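Local atomic coordinates of aclacinomycin-N/aclacinomycin-A oxidase (Streptomyces galilaeus, PDB entry 2IPI), a protein that oxidises the terminal sugar of aclacinomycins in the last two steps of their biosynthesis, using a bicovalently bound FAD and molecular oxygen. Residues E393-Y399 / I419-S425; T361-G365 / I441-Y445; S288-Y294 / L304-D310. All coordinates share one frame; numbering follows the deposited sequence.

Contact 1 (E393-Y399 / I419-S425). With AKY (methyl (2S,4R)-2-ethyl-2,5,7-trihydroxy-6,11-dioxo-4-{[2,3,6-trideoxy-4-O-{2,6-dideoxy-4-O-[(2S,6S)-6-methyl-5-oxotetrahydro-2h -pyran-2-yl]-alpha-D-lyxo-hexopyranosyl}-3-(dimethylamino)-D-ribo-hexopyranosyl]oxy}-1,2,3,4,6,11-hexahydrotetracene-1-c arboxylate), chain E.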
loop_
_atom_site.group_PDB
_atom_site.type_symbol
_atom_site.label_atom_id
_atom_site.label_comp_id
_atom_site.label_asym_id
_atom_site.label_seq_id
_atom_site.Cartn_x
_atom_site.Cartn_y
_atom_site.Cartn_z
ATOM N N GLU A 393 -12.503 4.497 11.818
ATOM C CA GLU A 393 -13.167 3.567 10.908
ATOM C C GLU A 393 -12.289 2.346 10.628
ATOM O O GLU A 393 -11.070 2.396 10.759
ATOM C CB GLU A 393 -13.569 4.238 9.600
ATOM C CG GLU A 393 -12.466 4.915 8.793
ATOM C CD GLU A 393 -12.267 4.165 7.479
ATOM O OE1 GLU A 393 -12.168 4.778 6.395
ATOM O OE2 GLU A 393 -12.222 2.921 7.599
ATOM N N VAL A 394 -12.997 1.293 10.241
ATOM C CA VAL A 394 -12.418 0.037 9.818
ATOM C C VAL A 394 -12.777 -0.283 8.379
ATOM O O VAL A 394 -13.942 -0.424 8.027
ATOM C CB VAL A 394 -12.926 -1.128 10.702
ATOM C CG1 VAL A 394 -12.407 -2.451 10.151
ATOM C CG2 VAL A 394 -12.558 -0.848 12.155
ATOM N N SER A 395 -11.754 -0.427 7.546
ATOM C CA SER A 395 -11.997 -0.808 6.156
ATOM C C SER A 395 -11.638 -2.269 5.937
ATOM O O SER A 395 -10.566 -2.741 6.333
ATOM C CB SER A 395 -11.182 0.089 5.232
ATOM O OG SER A 395 -11.560 1.441 5.351
ATOM N N LEU A 396 -12.515 -3.016 5.297
ATOM C CA LEU A 396 -12.240 -4.394 4.941
ATOM C C LEU A 396 -12.152 -4.489 3.416
ATOM O O LEU A 396 -13.087 -4.055 2.742
ATOM C CB LEU A 396 -13.290 -5.377 5.458
ATOM C CG LEU A 396 -13.790 -5.149 6.885
ATOM C CD1 LEU A 396 -15.048 -5.979 7.148
ATOM C CD2 LEU A 396 -12.698 -5.491 7.884
ATOM N N TYR A 397 -11.048 -5.031 2.916
ATOM C CA TYR A 397 -10.819 -5.197 1.487
ATOM C C TYR A 397 -10.927 -6.643 1.032
ATOM O O TYR A 397 -10.295 -7.533 1.603
ATOM C CB TYR A 397 -9.422 -4.669 1.091
ATOM C CG TYR A 397 -9.262 -3.224 1.485
ATOM C CD1 TYR A 397 -8.982 -2.854 2.807
ATOM C CD2 TYR A 397 -9.404 -2.228 0.539
ATOM C CE1 TYR A 397 -8.844 -1.523 3.153
ATOM C CE2 TYR A 397 -9.267 -0.896 0.880
ATOM C CZ TYR A 397 -8.990 -0.547 2.187
ATOM O OH TYR A 397 -8.851 0.786 2.509
ATOM N N SER A 398 -11.730 -6.864 -0.005
ATOM C CA SER A 398 -11.690 -8.166 -0.664
ATOM C C SER A 398 -10.248 -8.340 -1.174
ATOM O O SER A 398 -9.674 -7.346 -1.642
ATOM C CB SER A 398 -12.721 -8.288 -1.773
ATOM O OG SER A 398 -12.471 -7.372 -2.829
ATOM N N TYR A 399 -9.698 -9.528 -1.046
ATOM C CA TYR A 399 -8.289 -9.795 -1.350
ATOM C C TYR A 399 -8.118 -11.229 -1.830
ATOM O O TYR A 399 -9.074 -11.926 -2.186
ATOM C CB TYR A 399 -7.404 -9.551 -0.131
ATOM C CG TYR A 399 -5.964 -9.184 -0.415
ATOM C CD1 TYR A 399 -4.932 -9.929 0.154
ATOM C CD2 TYR A 399 -5.596 -8.118 -1.225
ATOM C CE1 TYR A 399 -3.595 -9.634 -0.075
ATOM C CE2 TYR A 399 -4.265 -7.807 -1.458
ATOM C CZ TYR A 399 -3.268 -8.565 -0.882
ATOM O OH TYR A 399 -1.946 -8.251 -1.121
ATOM N N ILE A 419 -7.547 -13.776 2.678
ATOM C CA ILE A 419 -8.816 -13.630 1.977
ATOM C C ILE A 419 -9.323 -12.196 2.044
ATOM O O ILE A 419 -10.121 -11.771 1.200
ATOM C CB ILE A 419 -9.895 -14.562 2.553
ATOM C CG1 ILE A 419 -10.418 -14.153 3.930
ATOM C CG2 ILE A 419 -9.414 -16.013 2.592
ATOM C CD1 ILE A 419 -11.261 -15.215 4.616
ATOM N N ILE A 420 -8.873 -11.456 3.060
ATOM C CA ILE A 420 -9.262 -10.078 3.289
ATOM C C ILE A 420 -8.142 -9.262 3.917
ATOM O O ILE A 420 -7.398 -9.779 4.745
ATOM C CB ILE A 420 -10.497 -10.010 4.206
ATOM C CG1 ILE A 420 -11.762 -10.642 3.619
ATOM C CG2 ILE A 420 -10.798 -8.573 4.610
ATOM C CD1 ILE A 420 -12.703 -11.207 4.661
ATOM N N LYS A 421 -8.012 -7.995 3.538
ATOM C CA LYS A 421 -7.050 -7.097 4.173
ATOM C C LYS A 421 -7.778 -5.995 4.944
ATOM O O LYS A 421 -8.770 -5.463 4.441
ATOM C CB LYS A 421 -6.167 -6.465 3.109
ATOM C CG LYS A 421 -4.670 -6.635 3.337
ATOM C CD LYS A 421 -3.975 -5.418 2.745
ATOM C CE LYS A 421 -3.294 -5.825 1.441
ATOM N NZ LYS A 421 -1.851 -5.540 1.396
ATOM N N VAL A 422 -7.279 -5.618 6.116
ATOM C CA VAL A 422 -7.966 -4.557 6.867
ATOM C C VAL A 422 -7.025 -3.398 7.159
ATOM O O VAL A 422 -5.826 -3.571 7.354
ATOM C CB VAL A 422 -8.621 -5.057 8.171
ATOM C CG1 VAL A 422 -9.025 -6.525 8.061
ATOM C CG2 VAL A 422 -7.725 -4.880 9.382
ATOM N N TRP A 423 -7.550 -2.182 7.169
ATOM C CA TRP A 423 -6.794 -0.972 7.481
ATOM C C TRP A 423 -7.581 -0.108 8.457
ATOM O O TRP A 423 -8.654 0.374 8.084
ATOM C CB TRP A 423 -6.507 -0.156 6.224
ATOM C CG TRP A 423 -5.607 1.039 6.381
ATOM C CD1 TRP A 423 -4.287 1.000 6.720
ATOM C CD2 TRP A 423 -5.941 2.422 6.211
ATOM N NE1 TRP A 423 -3.785 2.278 6.770
ATOM C CE2 TRP A 423 -4.780 3.172 6.461
ATOM C CE3 TRP A 423 -7.112 3.113 5.872
ATOM C CZ2 TRP A 423 -4.744 4.561 6.386
ATOM C CZ3 TRP A 423 -7.078 4.490 5.794
ATOM C CH2 TRP A 423 -5.904 5.217 6.049
ATOM N N MET A 424 -7.074 0.092 9.671
ATOM C CA MET A 424 -7.848 0.910 10.617
ATOM C C MET A 424 -7.164 2.243 10.886
ATOM O O MET A 424 -5.939 2.320 10.979
ATOM C CB MET A 424 -8.048 0.201 11.949
ATOM C CG MET A 424 -8.389 -1.275 11.817
ATOM S SD MET A 424 -8.642 -1.972 13.465
ATOM C CE MET A 424 -9.288 -3.575 13.015
ATOM N N SER A 425 -7.993 3.280 11.015
ATOM C CA SER A 425 -7.485 4.625 11.174
ATOM C C SER A 425 -8.373 5.526 12.033
ATOM O O SER A 425 -9.527 5.199 12.287
ATOM C CB SER A 425 -7.334 5.294 9.795
ATOM O OG SER A 425 -8.615 5.573 9.242
HETATM O O15 AKY E . -5.065 0.180 1.086
HETATM C C42 AKY E . -5.474 1.353 1.166
HETATM C C40 AKY E . -6.723 1.720 0.328
HETATM C C38 AKY E . -7.242 3.084 0.541
HETATM C C39 AKY E . -5.022 2.379 2.284
HETATM C C41 AKY E . -4.703 2.284 3.584
HETATM O O14 AKY E . -5.328 3.726 2.007
HETATM C C37 AKY E . -6.694 3.902 1.658
HETATM O O13 AKY E . -7.035 5.247 1.438
HETATM C C35 AKY E . -7.405 5.974 2.572
HETATM C C34 AKY E . -8.911 6.248 2.638
HETATM C C36 AKY E . -9.684 5.214 2.025
HETATM O O11 AKY E . -9.335 7.609 2.088
HETATM C C33 AKY E . -6.561 7.225 2.744
HETATM O O12 AKY E . -5.052 7.045 2.752
HETATM C C32 AKY E . -7.029 8.329 2.027
HETATM C C31 AKY E . -8.328 8.697 2.425
HETATM O O7 AKY E . -12.796 11.947 5.839
HETATM C C7 AKY E . -12.805 13.366 5.672
HETATM C C8 AKY E . -13.393 13.705 4.357
HETATM C C9 AKY E . -14.898 13.675 4.432
HETATM O O9 AKY E . -15.236 12.464 5.016
HETATM C C13 AKY E . -15.447 13.878 3.066
HETATM C C14 AKY E . -14.918 12.689 2.262
HETATM C C20 AKY E . -13.620 13.908 6.802
HETATM C C19 AKY E . -14.859 14.535 6.650
HETATM C C10 AKY E . -15.323 14.836 5.246
HETATM C C11 AKY E . -15.528 15.064 7.754
HETATM C C18 AKY E . -14.962 14.989 9.026
HETATM C C17 AKY E . -13.718 14.370 9.196
HETATM C C6 AKY E . -13.078 13.834 8.084
HETATM O O6 AKY E . -11.875 13.235 8.213
HETATM C C12 AKY E . -15.630 15.581 10.122
HETATM O O3 AKY E . -16.747 16.128 9.996
HETATM C C15 AKY E . -15.011 15.561 11.397
HETATM C C1 AKY E . -15.634 16.205 12.464
HETATM C C2 AKY E . -15.048 16.261 13.729
HETATM C C3 AKY E . -13.812 15.639 13.907
HETATM C C16 AKY E . -13.753 14.942 11.571
HETATM C C5 AKY E . -13.103 14.343 10.470
HETATM O O5 AKY E . -11.972 13.819 10.513
HETATM C C4 AKY E . -13.177 14.991 12.850
HETATM O O4 AKY E . -11.969 14.421 13.094
HETATM O O18 AKY E . -8.481 9.078 3.802
HETATM C C45 AKY E . -11.464 11.418 5.779
HETATM C C43 AKY E . -14.608 16.112 4.810
HETATM O O16 AKY E . -13.462 16.374 5.193
HETATM O O17 AKY E . -15.231 17.017 4.000
HETATM C C44 AKY E . -15.298 18.260 4.710
HETATM O O19 AKY E . -10.752 11.823 4.636
HETATM C C47 AKY E . -10.221 9.237 5.482
HETATM N N11 AKY E . -9.247 8.800 6.498
HETATM C C52 AKY E . -9.232 7.441 6.919
HETATM C C51 AKY E . -7.977 9.444 6.528
HETATM C C46 AKY E . -11.545 9.896 5.849
HETATM C C48 AKY E . -9.759 9.677 4.092
HETATM C C49 AKY E . -9.605 11.187 4.044
HETATM C C50 AKY E . -8.217 11.833 4.129
HETATM O O HOH W 1 -0.211 -5.929 -1.463
#

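Contact 2 (T361-G365 / I441-Y445)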
loop_
_atom_site.group_PDB
_atom_site.type_symbol
_atom_site.label_atom_id
_atom_site.label_comp_id
_atom_site.label_asym_id
_atom_site.label_seq_id
_atom_site.Cartn_x
_atom_site.Cartn_y
_atom_site.Cartn_z
ATOM N N THR A 361 -3.372 11.845 10.637
ATOM C CA THR A 361 -3.838 10.471 10.686
ATOM C C THR A 361 -2.915 9.528 11.465
ATOM O O THR A 361 -1.716 9.724 11.601
ATOM C CB THR A 361 -3.994 9.838 9.282
ATOM O OG1 THR A 361 -2.676 9.715 8.709
ATOM C CG2 THR A 361 -4.807 10.703 8.339
ATOM N N LYS A 362 -3.513 8.466 11.969
ATOM C CA LYS A 362 -2.858 7.302 12.527
ATOM C C LYS A 362 -3.531 6.041 12.021
ATOM O O LYS A 362 -4.761 5.941 12.115
ATOM C CB LYS A 362 -2.862 7.347 14.062
ATOM C CG LYS A 362 -2.134 6.204 14.745
ATOM C CD LYS A 362 -0.889 5.729 14.043
ATOM C CE LYS A 362 0.400 5.666 14.834
ATOM N NZ LYS A 362 1.279 4.568 14.314
ATOM N N SER A 363 -2.786 5.075 11.471
ATOM C CA SER A 363 -3.467 3.870 10.995
ATOM C C SER A 363 -2.672 2.593 11.212
ATOM O O SER A 363 -1.472 2.583 11.508
ATOM C CB SER A 363 -3.843 3.998 9.511
ATOM O OG SER A 363 -2.802 4.614 8.783
ATOM N N LYS A 364 -3.393 1.469 11.093
ATOM C CA LYS A 364 -2.849 0.142 11.340
ATOM C C LYS A 364 -3.691 -0.934 10.673
ATOM O O LYS A 364 -4.927 -0.943 10.756
ATOM C CB LYS A 364 -2.734 -0.168 12.833
ATOM C CG LYS A 364 -3.678 0.659 13.682
ATOM C CD LYS A 364 -3.499 0.345 15.143
ATOM C CE LYS A 364 -2.096 -0.042 15.534
ATOM N NZ LYS A 364 -1.355 1.004 16.288
ATOM N N GLY A 365 -2.996 -1.875 10.026
ATOM C CA GLY A 365 -3.651 -2.905 9.270
ATOM C C GLY A 365 -3.472 -4.329 9.717
ATOM O O GLY A 365 -2.930 -4.574 10.802
ATOM N N ILE A 441 -7.447 4.761 18.191
ATOM C CA ILE A 441 -7.015 3.766 17.212
ATOM C C ILE A 441 -6.259 2.615 17.863
ATOM O O ILE A 441 -6.317 1.466 17.426
ATOM C CB ILE A 441 -6.115 4.356 16.103
ATOM C CG1 ILE A 441 -5.195 5.491 16.535
ATOM C CG2 ILE A 441 -6.970 4.797 14.925
ATOM C CD1 ILE A 441 -3.957 5.047 17.285
ATOM N N ARG A 442 -5.523 2.940 18.935
ATOM C CA ARG A 442 -4.745 1.854 19.531
ATOM C C ARG A 442 -5.657 0.876 20.256
ATOM O O ARG A 442 -5.453 -0.333 20.176
ATOM C CB ARG A 442 -3.693 2.420 20.483
ATOM C CG ARG A 442 -2.541 3.104 19.776
ATOM C CD ARG A 442 -1.994 4.223 20.665
ATOM N NE ARG A 442 -0.667 4.610 20.202
ATOM C CZ ARG A 442 0.023 5.683 20.513
ATOM N NH1 ARG A 442 -0.471 6.582 21.343
ATOM N NH2 ARG A 442 1.230 5.853 19.981
ATOM N N GLU A 443 -6.639 1.415 20.960
ATOM C CA GLU A 443 -7.624 0.615 21.675
ATOM C C GLU A 443 -8.391 -0.354 20.793
ATOM O O GLU A 443 -8.519 -1.522 21.160
ATOM C CB GLU A 443 -8.621 1.553 22.368
ATOM C CG GLU A 443 -8.188 2.029 23.746
ATOM C CD GLU A 443 -8.661 3.443 24.031
ATOM O OE1 GLU A 443 -8.132 4.084 24.974
ATOM O OE2 GLU A 443 -9.560 3.925 23.307
ATOM N N ILE A 444 -8.933 0.048 19.633
ATOM C CA ILE A 444 -9.655 -0.920 18.818
ATOM C C ILE A 444 -8.777 -2.078 18.339
ATOM O O ILE A 444 -9.191 -3.241 18.305
ATOM C CB ILE A 444 -10.271 -0.326 17.524
ATOM C CG1 ILE A 444 -10.168 1.179 17.401
ATOM C CG2 ILE A 444 -11.702 -0.839 17.367
ATOM C CD1 ILE A 444 -10.438 1.714 16.009
ATOM N N TYR A 445 -7.556 -1.716 17.951
ATOM C CA TYR A 445 -6.613 -2.687 17.420
ATOM C C TYR A 445 -6.207 -3.748 18.441
ATOM O O TYR A 445 -6.328 -4.944 18.165
ATOM C CB TYR A 445 -5.360 -1.959 16.928
ATOM C CG TYR A 445 -4.517 -2.756 15.958
ATOM C CD1 TYR A 445 -3.328 -3.342 16.349
ATOM C CD2 TYR A 445 -4.916 -2.899 14.634
ATOM C CE1 TYR A 445 -2.553 -4.071 15.457
ATOM C CE2 TYR A 445 -4.151 -3.620 13.740
ATOM C CZ TYR A 445 -2.975 -4.202 14.154
ATOM O OH TYR A 445 -2.219 -4.915 13.254
#

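Contact 3 (S288-Y294 / L304-D310)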
loop_
_atom_site.group_PDB
_atom_site.type_symbol
_atom_site.label_atom_id
_atom_site.label_comp_id
_atom_site.label_asym_id
_atom_site.label_seq_id
_atom_site.Cartn_x
_atom_site.Cartn_y
_atom_site.Cartn_z
ATOM N N SER A 288 -12.454 -10.963 -10.587
ATOM C CA SER A 288 -12.370 -9.632 -11.168
ATOM C C SER A 288 -13.120 -8.585 -10.352
ATOM O O SER A 288 -13.054 -7.413 -10.722
ATOM C CB SER A 288 -12.900 -9.659 -12.608
ATOM O OG SER A 288 -11.982 -10.402 -13.396
ATOM N N MET A 289 -13.790 -8.988 -9.283
ATOM C CA MET A 289 -14.498 -8.031 -8.414
ATOM C C MET A 289 -13.590 -7.454 -7.346
ATOM O O MET A 289 -12.715 -8.150 -6.817
ATOM C CB MET A 289 -15.694 -8.733 -7.748
ATOM C CG MET A 289 -16.810 -7.829 -7.244
ATOM S SD MET A 289 -17.953 -8.603 -6.067
ATOM C CE MET A 289 -17.000 -8.498 -4.554
ATOM N N HIS A 290 -13.753 -6.183 -6.989
ATOM C CA HIS A 290 -13.091 -5.595 -5.831
ATOM C C HIS A 290 -14.121 -4.881 -4.953
ATOM O O HIS A 290 -15.062 -4.273 -5.483
ATOM C CB HIS A 290 -11.994 -4.630 -6.271
ATOM C CG HIS A 290 -11.244 -3.951 -5.168
ATOM N ND1 HIS A 290 -11.447 -2.621 -4.846
ATOM C CD2 HIS A 290 -10.297 -4.382 -4.307
ATOM C CE1 HIS A 290 -10.664 -2.265 -3.848
ATOM N NE2 HIS A 290 -9.954 -3.327 -3.500
ATOM N N SER A 291 -13.953 -4.952 -3.633
ATOM C CA SER A 291 -14.773 -4.150 -2.737
ATOM C C SER A 291 -13.962 -3.698 -1.520
ATOM O O SER A 291 -13.064 -4.398 -1.075
ATOM C CB SER A 291 -16.029 -4.864 -2.250
ATOM O OG SER A 291 -15.754 -5.845 -1.276
ATOM N N VAL A 292 -14.361 -2.536 -1.032
ATOM C CA VAL A 292 -13.919 -1.941 0.214
ATOM C C VAL A 292 -15.131 -1.727 1.124
ATOM O O VAL A 292 -16.092 -1.086 0.703
ATOM C CB VAL A 292 -13.205 -0.605 -0.013
ATOM C CG1 VAL A 292 -12.739 -0.016 1.313
ATOM C CG2 VAL A 292 -12.037 -0.800 -0.966
ATOM N N PHE A 293 -15.085 -2.289 2.324
ATOM C CA PHE A 293 -16.234 -2.087 3.235
ATOM C C PHE A 293 -15.796 -1.040 4.247
ATOM O O PHE A 293 -14.957 -1.325 5.090
ATOM C CB PHE A 293 -16.698 -3.383 3.871
ATOM C CG PHE A 293 -18.171 -3.410 4.297
ATOM C CD1 PHE A 293 -18.777 -4.611 4.606
ATOM C CD2 PHE A 293 -18.909 -2.244 4.362
ATOM C CE1 PHE A 293 -20.120 -4.655 4.975
ATOM C CE2 PHE A 293 -20.239 -2.260 4.739
ATOM C CZ PHE A 293 -20.827 -3.472 5.051
ATOM N N TYR A 294 -16.342 0.170 4.133
ATOM C CA TYR A 294 -15.941 1.227 5.045
ATOM C C TYR A 294 -16.845 1.182 6.288
ATOM O O TYR A 294 -17.978 1.641 6.211
ATOM C CB TYR A 294 -16.002 2.622 4.429
ATOM C CG TYR A 294 -15.145 2.826 3.207
ATOM C CD1 TYR A 294 -15.730 2.917 1.945
ATOM C CD2 TYR A 294 -13.762 2.924 3.312
ATOM C CE1 TYR A 294 -14.951 3.106 0.817
ATOM C CE2 TYR A 294 -12.975 3.111 2.188
ATOM C CZ TYR A 294 -13.583 3.200 0.949
ATOM O OH TYR A 294 -12.801 3.388 -0.160
ATOM N N LEU A 304 -20.470 1.740 4.630
ATOM C CA LEU A 304 -20.642 1.703 3.173
ATOM C C LEU A 304 -19.808 0.602 2.548
ATOM O O LEU A 304 -18.609 0.476 2.791
ATOM C CB LEU A 304 -20.299 3.081 2.626
ATOM C CG LEU A 304 -20.350 3.370 1.142
ATOM C CD1 LEU A 304 -20.710 4.841 0.949
ATOM C CD2 LEU A 304 -19.012 3.056 0.494
ATOM N N LEU A 305 -20.453 -0.206 1.732
ATOM C CA LEU A 305 -19.804 -1.273 0.971
ATOM C C LEU A 305 -19.624 -0.793 -0.475
ATOM O O LEU A 305 -20.639 -0.623 -1.156
ATOM C CB LEU A 305 -20.647 -2.527 1.039
ATOM C CG LEU A 305 -20.112 -3.943 1.092
ATOM C CD1 LEU A 305 -20.784 -4.836 0.043
ATOM C CD2 LEU A 305 -18.596 -3.988 0.927
ATOM N N ASP A 306 -18.399 -0.570 -0.916
ATOM C CA ASP A 306 -18.097 -0.038 -2.243
ATOM C C ASP A 306 -17.517 -1.118 -3.144
ATOM O O ASP A 306 -16.372 -1.541 -3.007
ATOM C CB ASP A 306 -17.164 1.161 -2.117
ATOM C CG ASP A 306 -16.901 1.893 -3.419
ATOM O OD1 ASP A 306 -16.230 2.943 -3.374
ATOM O OD2 ASP A 306 -17.347 1.441 -4.489
ATOM N N ILE A 307 -18.303 -1.582 -4.106
ATOM C CA ILE A 307 -17.958 -2.752 -4.895
ATOM C C ILE A 307 -17.732 -2.421 -6.365
ATOM O O ILE A 307 -18.389 -1.550 -6.945
ATOM C CB ILE A 307 -19.068 -3.814 -4.726
ATOM C CG1 ILE A 307 -19.688 -4.276 -6.044
ATOM C CG2 ILE A 307 -20.165 -3.360 -3.766
ATOM C CD1 ILE A 307 -20.778 -5.319 -5.852
ATOM N N GLN A 308 -16.781 -3.099 -7.019
ATOM C CA GLN A 308 -16.621 -2.790 -8.446
ATOM C C GLN A 308 -16.203 -4.029 -9.231
ATOM O O GLN A 308 -15.684 -4.974 -8.648
ATOM C CB GLN A 308 -15.634 -1.647 -8.648
ATOM C CG GLN A 308 -14.179 -2.015 -8.412
ATOM C CD GLN A 308 -13.280 -0.800 -8.288
ATOM O OE1 GLN A 308 -12.962 -0.117 -9.272
ATOM N NE2 GLN A 308 -12.870 -0.537 -7.052
ATOM N N ILE A 309 -16.437 -4.021 -10.540
ATOM C CA ILE A 309 -16.078 -5.133 -11.407
ATOM C C ILE A 309 -16.015 -4.678 -12.870
ATOM O O ILE A 309 -16.589 -3.652 -13.231
ATOM C CB ILE A 309 -17.079 -6.307 -11.304
ATOM C CG1 ILE A 309 -16.534 -7.630 -11.796
ATOM C CG2 ILE A 309 -18.375 -5.950 -12.034
ATOM C CD1 ILE A 309 -17.171 -8.880 -11.242
ATOM N N ASP A 310 -15.320 -5.448 -13.701
ATOM C CA ASP A 310 -15.224 -5.137 -15.131
ATOM C C ASP A 310 -16.616 -5.274 -15.735
ATOM O O ASP A 310 -17.173 -6.375 -15.778
ATOM C CB ASP A 310 -14.207 -6.054 -15.775
ATOM C CG ASP A 310 -14.238 -6.261 -17.262
ATOM O OD1 ASP A 310 -14.556 -5.333 -18.033
ATOM O OD2 ASP A 310 -13.904 -7.402 -17.682
#

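Contact 1 (E393-Y399 / I419-S425)
Tyr397 and Trp423 stand side by side on one face of two antiparallel strands, 393-398 and 420-425. Paired backbone bonds join Glu393 with Ser425, Ser395 with Trp423 and Tyr397 with Lys421. Tyr397 CE1 rests on Trp423 CB at 4.1 Å. The Tyr397 ring turns its edge to Lys421 O, which lies in the ring plane, 3.1 Å from CD1. Chi1 of -57° sets CG beside the backbone N and brings this edge to the carbonyl. The two aromatic side chains make a hollow that the terminal sugar of AKY fills. Sugar atom C39 sits over the centre of the indole, 4.0 Å above its plane. Methyl C41 reaches the same face, though its very short separation is doubtful. Tyr397 OH touches the sugar at C40, 3.2 Å away, and has no hydrogen-bond partner in the model. Further along this face, Ser425 OG and Glu393 OE1 both border the amine methyl C52 of the ligand. Ser395 OG steadies Glu393 by donating to the syn lone pair of OE2 at 2.8 Å. At the other end, the bent chain of Lys421 lays CE over one face of Tyr399, 3.9 Å from the ring centroid, a CH-pi contact. Lys421 NZ is hydrogen-bonded to Tyr367 OH. The reverse face is apolar. Leu396 CD2 meets Val422 CG1 at 3.8 Å, and both side chains touch Trp372. Leu396 CB also takes up Ile420 CG2 as a neighbour. Glu393, Tyr397, Trp423 and Ser425 all line the AKY pocket, and Tyr397 is a proton acceptor in catalysis. The two strands are thus part of the substrate-binding wall of the active site, on the large antiparallel sheet of an oxygen-dependent FAD-linked oxidoreductase.

Contact 2 (T361-G365 / I441-Y445)
Lys364 NZ is gripped by two carboxylates, Asp471 OD2 and Asp473 OD1, while the carbon chain behind it lies on the ring of Tyr445. This is a helix packed on a sheet. Strand 360-368 is one of the two outermost strands, within the chain, of the seven-stranded antiparallel sheet. Helix 434-448 packs against the sheet at this edge, over strands 360-368 and 420-428. The two short segments run nearly parallel, 13° apart, with axes 9.2 Å from each other. Lys364 crosses the tyrosine obliquely. Its CD touches Tyr445 CG at 3.4 Å, and its CE stands over the ring face, 3.8 Å from the centroid and 22° off the normal. Bends at chi3 and chi4 fold the chain over the ring. The ammonium nitrogen lies farther off, so any cation-pi attraction is weak at most. About one turn earlier in the helix, Arg442 CG comes within 4.2 Å of Lys364 NZ. The like charges of Lys362, Lys364 and Arg442 share acidic partners. Glu92 and Asp471 take Lys362 NZ, and Asp473 also binds Arg442 NH2. These carboxylates probably offset the gathered positive charge. At the edge of the Tyr445 ring, Gly365 O lies in plane as acceptor for the hydroxyl. That bond is less sure, because the hydroxyl sits too close to another atom of the model. Nearer the start of the strand, Lys362 and Ile441 cross at about a right angle. The isoleucine presses its outer methyl into the lysine stem. Lys362 CG and Ile441 CD1 are only 3.3 Å apart, tighter than normal van der Waals contact.

Contact 3 (S288-Y294 / L304-D310)
Backbone hydrogen bonds pair His290 with Gln308, Val292 with Asp306 and Tyr294 with Leu304, each pair by two bonds. The shortest runs from Gln308 N to His290 O, 2.6 Å. Side-chain polar contact is slight. Gln308 NE2 comes to the edge of the imidazole, near its plane, and makes a weak bond to His290 ND1 at 3.4 Å. Ring and amide planes stand 59° apart. Strands 290-296 and 302-310 form a beta hairpin within the large antiparallel sheet, and the alternating side chains divide between its two faces. Aromatic contacts follow on both. On one face, Leu305 CG sits over the centre of the Phe293 ring, 3.7 Å from the centroid and 6° off the normal. Chi1 of -154° turns CG away from the backbone N, to the side of the carbonyl carbon, which lays the ring across the leucine. On the other, Tyr294 offers its edge, with CD1 3.6 Å from Leu304 CD2. Asp306 CB approaches obliquely near Tyr294 CE1. Tyr294 also touches the bound AKY. Apolar packing continues toward the Ser288 end, where Met289 CB meets Ile309 CD1 at 3.8 Å. Helix 316-327 covers this end, with Phe323 on Met289 and Leu320 on Ile307.

Contacts 1 and 3 pair strands of one seven-stranded antiparallel sheet, and contact 2 packs a helix on its edge strand. The strands concerned lie side by side in the order 302-310, 290-296, 391-398, 420-428, 360-368. Contact 1 lies in the middle, its centre 12 Å from that of each neighbour. Contacts 2 and 3 do not touch; their nearest atoms are about 12 Å apart. Probable hydrogen bonds continue the sheet, Leu396 O to Phe293 N (2.7 Å) toward contact 3 and Met424 N to Lys364 O (2.6 Å) toward contact 2. Val292 packs against the catalytic Tyr397, and Ser363 touches Trp423. The AKY pocket spans all three: Tyr294, then Glu393, Tyr397, Trp423 and Ser425, then Thr361.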